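Local structure of DisA protein (Sorangium cellulosum, 6CCA) at residues A[99-111]-A[345-357]. The protein probably transfers methyl groups to carbon in a polyketide intermediate, installing a gem-dimethyl group on the disorazol assembly line. Numbering follows the deposited sequence.
Sequences GRFGRLYDSLLAI and TLSAGLLDGWWLF
Trp355 lays one face of its indole over the CB of Arg103, in the first turn of helix 102-114, a CH-pi contact 4.0 Å from that CB to the centroid of the six-membered ring. The arginine chain then bends at chi3 (-73°) and carries its guanidinium over CE3, the two planes 44° apart. Two waters at the guanidinium edge link it to the carbonyl of Trp355, one weakly, the other also to that of Phe357. A broad, flat indole suits this place because its rim also reaches the helix backbone, CZ2 lying 3.6 Å from Leu104 CA, while NE1 gives a 2.8 Å hydrogen bond to Gly349 O that helps to hold the ring's rotation and satisfies a buried N-H. Gly349 has no side chain to stand between its backbone and Leu104, whose CD2 lies 3.5 Å from Gly349 O and whose CD1 touches Thr345 CG2. Threonine suits its place because its branches differ: the methyl CG2, anti to the backbone N, enters the hole formed by Leu104, Ser107, Leu108 and Ile111, whereas OG1 shares a water with Ser107 OG. Beyond, Leu108 CD2 meets Leu346 CD2 at 3.7 Å. At the exposed margin Arg100 NH1 and Asp352 OD1 form a salt bridge whose hydrogen bond is weak, bent to 134°. Leu69 of helix 55-75 backs Leu108 and Ile111. The arrangement is a single knob-into-hole from the end of helix 342-346, continued by irregular chain 347-357 packing along helix 102-114.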
loop_
_atom_site.group_PDB
_atom_site.type_symbol
_atom_site.label_atom_id
_atom_site.label_comp_id
_atom_site.label_asym_id
_atom_site.label_seq_id
_atom_site.Cartn_x
_atom_site.Cartn_y
_atom_site.Cartn_z
ATOM N N GLY A 99 8.619 22.255 -5.691
ATOM C CA GLY A 99 8.882 21.593 -6.926
ATOM C C GLY A 99 8.576 20.112 -6.885
ATOM O O GLY A 99 7.982 19.594 -7.828
ATOM N N ARG A 100 8.962 19.410 -5.808
ATOM C CA ARG A 100 8.774 17.956 -5.784
ATOM C C ARG A 100 7.264 17.573 -5.781
ATOM O O ARG A 100 6.910 16.399 -6.046
ATOM C CB ARG A 100 9.485 17.307 -4.601
ATOM C CG ARG A 100 8.823 17.596 -3.267
ATOM C CD ARG A 100 9.194 16.608 -2.169
ATOM N NE ARG A 100 9.859 17.282 -1.064
ATOM C CZ ARG A 100 10.599 16.664 -0.145
ATOM N NH1 ARG A 100 10.773 15.337 -0.175
ATOM N NH2 ARG A 100 11.180 17.375 0.817
ATOM N N PHE A 101 6.412 18.555 -5.485
ATOM C CA PHE A 101 4.928 18.439 -5.606
ATOM C C PHE A 101 4.191 18.977 -6.853
ATOM O O PHE A 101 2.948 19.152 -6.850
ATOM C CB PHE A 101 4.307 19.043 -4.325
ATOM C CG PHE A 101 4.685 18.292 -3.085
ATOM C CD1 PHE A 101 4.673 16.883 -3.078
ATOM C CD2 PHE A 101 5.061 18.957 -1.951
ATOM C CE1 PHE A 101 5.007 16.169 -1.943
ATOM C CE2 PHE A 101 5.393 18.260 -0.808
ATOM C CZ PHE A 101 5.358 16.860 -0.795
ATOM N N GLY A 102 4.919 19.190 -7.939
ATOM C CA GLY A 102 4.291 19.473 -9.187
ATOM C C GLY A 102 3.224 18.491 -9.614
ATOM O O GLY A 102 2.114 18.908 -9.995
ATOM N N ARG A 103 3.563 17.189 -9.620
ATOM C CA ARG A 103 2.640 16.166 -10.091
ATOM C C ARG A 103 1.519 15.998 -8.989
ATOM O O ARG A 103 0.364 15.877 -9.340
ATOM C CB ARG A 103 3.333 14.813 -10.355
ATOM C CG ARG A 103 4.236 14.788 -11.581
ATOM C CD ARG A 103 5.029 13.495 -11.678
ATOM N NE ARG A 103 6.087 13.479 -10.673
ATOM C CZ ARG A 103 6.885 12.445 -10.420
ATOM N NH1 ARG A 103 6.751 11.299 -11.077
ATOM N NH2 ARG A 103 7.781 12.561 -9.466
ATOM N N LEU A 104 1.854 16.083 -7.712
ATOM C CA LEU A 104 0.752 16.038 -6.703
ATOM C C LEU A 104 -0.277 17.193 -6.988
ATOM O O LEU A 104 -1.474 17.014 -6.993
ATOM C CB LEU A 104 1.309 16.180 -5.290
ATOM C CG LEU A 104 0.257 16.150 -4.136
ATOM C CD1 LEU A 104 -0.676 14.979 -4.229
ATOM C CD2 LEU A 104 0.971 16.241 -2.792
ATOM N N TYR A 105 0.263 18.386 -7.227
ATOM C CA TYR A 105 -0.564 19.557 -7.513
ATOM C C TYR A 105 -1.433 19.300 -8.674
ATOM O O TYR A 105 -2.640 19.520 -8.580
ATOM C CB TYR A 105 0.348 20.789 -7.729
ATOM C CG TYR A 105 -0.364 22.041 -8.258
ATOM C CD1 TYR A 105 -1.100 22.847 -7.417
ATOM C CD2 TYR A 105 -0.244 22.419 -9.609
ATOM C CE1 TYR A 105 -1.748 23.993 -7.905
ATOM C CE2 TYR A 105 -0.859 23.568 -10.088
ATOM C CZ TYR A 105 -1.602 24.359 -9.219
ATOM O OH TYR A 105 -2.255 25.518 -9.667
ATOM N N ASP A 106 -0.900 18.800 -9.802
ATOM C CA ASP A 106 -1.771 18.467 -10.924
ATOM C C ASP A 106 -2.837 17.457 -10.537
ATOM O O ASP A 106 -3.997 17.549 -10.985
ATOM C CB ASP A 106 -1.019 17.896 -12.129
ATOM C CG ASP A 106 0.048 18.893 -12.711
ATOM O OD1 ASP A 106 -0.051 20.138 -12.530
ATOM O OD2 ASP A 106 1.012 18.356 -13.294
ATOM N N SER A 107 -2.441 16.420 -9.784
ATOM C CA SER A 107 -3.440 15.461 -9.318
ATOM C C SER A 107 -4.548 16.105 -8.426
ATOM O O SER A 107 -5.737 15.764 -8.577
ATOM C CB SER A 107 -2.746 14.300 -8.548
ATOM O OG SER A 107 -3.733 13.325 -8.245
ATOM N N LEU A 108 -4.167 17.026 -7.585
ATOM C CA LEU A 108 -5.144 17.691 -6.668
ATOM C C LEU A 108 -6.153 18.507 -7.520
ATOM O O LEU A 108 -7.346 18.488 -7.244
ATOM C CB LEU A 108 -4.465 18.588 -5.652
ATOM C CG LEU A 108 -3.511 17.876 -4.671
ATOM C CD1 LEU A 108 -2.828 18.876 -3.752
ATOM C CD2 LEU A 108 -4.210 16.715 -3.913
ATOM N N LEU A 109 -5.650 19.201 -8.564
ATOM C CA LEU A 109 -6.576 19.904 -9.484
ATOM C C LEU A 109 -7.562 18.970 -10.137
ATOM O O LEU A 109 -8.772 19.224 -10.195
ATOM C CB LEU A 109 -5.781 20.743 -10.481
ATOM C CG LEU A 109 -4.951 21.881 -9.881
ATOM C CD1 LEU A 109 -4.159 22.598 -10.983
ATOM C CD2 LEU A 109 -5.765 22.816 -8.956
ATOM N N ALA A 110 -7.097 17.790 -10.621
ATOM C CA ALA A 110 -7.996 16.821 -11.217
ATOM C C ALA A 110 -8.983 16.225 -10.234
ATOM O O ALA A 110 -10.102 15.900 -10.598
ATOM C CB ALA A 110 -7.212 15.671 -11.888
ATOM N N ILE A 111 -8.585 16.031 -8.960
ATOM C CA ILE A 111 -9.577 15.661 -7.932
ATOM C C ILE A 111 -10.704 16.705 -7.831
ATOM O O ILE A 111 -11.887 16.336 -7.827
ATOM C CB ILE A 111 -8.942 15.517 -6.525
ATOM C CG1 ILE A 111 -8.036 14.284 -6.552
ATOM C CG2 ILE A 111 -10.055 15.375 -5.513
ATOM C CD1 ILE A 111 -7.257 13.970 -5.287
ATOM N N THR A 345 -4.110 9.798 -2.063
ATOM C CA THR A 345 -3.464 10.912 -2.741
ATOM C C THR A 345 -3.101 12.035 -1.757
ATOM O O THR A 345 -2.008 12.579 -1.796
ATOM C CB THR A 345 -4.320 11.476 -3.897
ATOM O OG1 THR A 345 -4.521 10.442 -4.898
ATOM C CG2 THR A 345 -3.610 12.718 -4.517
ATOM N N LEU A 346 -4.019 12.357 -0.869
ATOM C CA LEU A 346 -3.811 13.476 0.079
ATOM C C LEU A 346 -2.757 13.190 1.156
ATOM O O LEU A 346 -2.087 14.118 1.569
ATOM C CB LEU A 346 -5.102 13.859 0.773
ATOM C CG LEU A 346 -6.156 14.484 -0.082
ATOM C CD1 LEU A 346 -7.436 14.707 0.717
ATOM C CD2 LEU A 346 -5.578 15.765 -0.618
ATOM N N SER A 347 -2.620 11.906 1.541
ATOM C CA SER A 347 -1.768 11.458 2.620
ATOM C C SER A 347 -0.486 10.819 2.123
ATOM O O SER A 347 0.575 11.477 2.171
ATOM C CB SER A 347 -2.491 10.585 3.597
ATOM O OG SER A 347 -3.088 9.416 3.094
ATOM N N ALA A 348 -0.610 9.595 1.599
ATOM C CA ALA A 348 0.539 8.860 0.997
ATOM C C ALA A 348 1.154 9.643 -0.155
ATOM O O ALA A 348 2.354 9.611 -0.374
ATOM C CB ALA A 348 0.072 7.474 0.540
ATOM N N GLY A 349 0.349 10.454 -0.859
ATOM C CA GLY A 349 0.863 11.343 -1.943
ATOM C C GLY A 349 1.881 12.406 -1.612
ATOM O O GLY A 349 2.489 13.060 -2.511
ATOM N N LEU A 350 2.019 12.671 -0.307
ATOM C CA LEU A 350 2.989 13.590 0.170
ATOM C C LEU A 350 4.372 12.904 0.308
ATOM O O LEU A 350 5.339 13.599 0.513
ATOM C CB LEU A 350 2.602 14.142 1.553
ATOM C CG LEU A 350 1.349 15.015 1.570
ATOM C CD1 LEU A 350 0.836 15.146 2.983
ATOM C CD2 LEU A 350 1.622 16.363 0.948
ATOM N N LEU A 351 4.459 11.593 0.155
ATOM C CA LEU A 351 5.726 10.848 0.459
ATOM C C LEU A 351 6.492 10.513 -0.806
ATOM O O LEU A 351 5.901 10.306 -1.873
ATOM C CB LEU A 351 5.403 9.542 1.186
ATOM C CG LEU A 351 4.824 9.653 2.599
ATOM C CD1 LEU A 351 4.342 8.295 3.144
ATOM C CD2 LEU A 351 5.836 10.312 3.505
ATOM N N ASP A 352 7.812 10.442 -0.692
ATOM C CA ASP A 352 8.661 10.174 -1.863
ATOM C C ASP A 352 8.366 8.849 -2.510
ATOM O O ASP A 352 8.400 8.729 -3.725
ATOM C CB ASP A 352 10.130 10.177 -1.429
ATOM C CG ASP A 352 10.661 11.569 -1.058
ATOM O OD1 ASP A 352 9.979 12.578 -1.186
ATOM O OD2 ASP A 352 11.811 11.643 -0.615
ATOM N N GLY A 353 8.075 7.840 -1.686
ATOM C CA GLY A 353 7.782 6.482 -2.172
ATOM C C GLY A 353 6.629 6.423 -3.161
ATOM O O GLY A 353 6.623 5.583 -4.080
ATOM N N TRP A 354 5.603 7.271 -2.938
ATOM C CA TRP A 354 4.458 7.375 -3.862
ATOM C C TRP A 354 4.890 7.764 -5.285
ATOM O O TRP A 354 4.310 7.282 -6.271
ATOM C CB TRP A 354 3.491 8.455 -3.337
ATOM C CG TRP A 354 2.176 8.552 -4.084
ATOM C CD1 TRP A 354 1.896 9.405 -5.075
ATOM C CD2 TRP A 354 0.973 7.797 -3.864
ATOM N NE1 TRP A 354 0.607 9.255 -5.501
ATOM C CE2 TRP A 354 0.007 8.287 -4.766
ATOM C CE3 TRP A 354 0.624 6.765 -3.018
ATOM C CZ2 TRP A 354 -1.246 7.777 -4.845
ATOM C CZ3 TRP A 354 -0.636 6.245 -3.085
ATOM C CH2 TRP A 354 -1.574 6.747 -3.992
ATOM N N TRP A 355 5.895 8.655 -5.387
ATOM C CA TRP A 355 6.213 9.285 -6.676
ATOM C C TRP A 355 7.512 8.714 -7.318
ATOM O O TRP A 355 8.048 9.257 -8.345
ATOM C CB TRP A 355 6.345 10.793 -6.493
ATOM C CG TRP A 355 5.052 11.461 -6.184
ATOM C CD1 TRP A 355 4.678 11.973 -4.988
ATOM C CD2 TRP A 355 3.969 11.645 -7.063
ATOM N NE1 TRP A 355 3.396 12.472 -5.064
ATOM C CE2 TRP A 355 2.937 12.285 -6.336
ATOM C CE3 TRP A 355 3.727 11.284 -8.388
ATOM C CZ2 TRP A 355 1.671 12.549 -6.895
ATOM C CZ3 TRP A 355 2.499 11.552 -8.925
ATOM C CH2 TRP A 355 1.490 12.195 -8.190
ATOM N N LEU A 356 7.987 7.604 -6.743
ATOM C CA LEU A 356 9.317 7.040 -7.123
ATOM C C LEU A 356 9.254 6.469 -8.512
ATOM O O LEU A 356 10.227 6.478 -9.240
ATOM C CB LEU A 356 9.738 5.990 -6.059
ATOM C CG LEU A 356 11.218 5.556 -6.045
ATOM C CD1 LEU A 356 12.182 6.678 -5.652
ATOM C CD2 LEU A 356 11.382 4.382 -5.101
ATOM N N PHE A 357 8.091 5.958 -8.900
ATOM C CA PHE A 357 7.931 5.266 -10.151
ATOM C C PHE A 357 8.420 6.034 -11.391
ATOM O O PHE A 357 8.128 7.214 -11.538
ATOM C CB PHE A 357 6.482 4.783 -10.363
ATOM C CG PHE A 357 5.483 5.885 -10.489
ATOM C CD1 PHE A 357 4.977 6.525 -9.353
ATOM C CD2 PHE A 357 5.056 6.308 -11.743
ATOM C CE1 PHE A 357 4.043 7.565 -9.478
ATOM C CE2 PHE A 357 4.140 7.346 -11.864
ATOM C CZ PHE A 357 3.631 7.980 -10.727
HETATM O O HOH W 1 9.205 9.497 -10.557
HETATM O O HOH W 2 10.454 10.956 -8.017
HETATM O O HOH W 3 -3.134 10.860 -7.127
#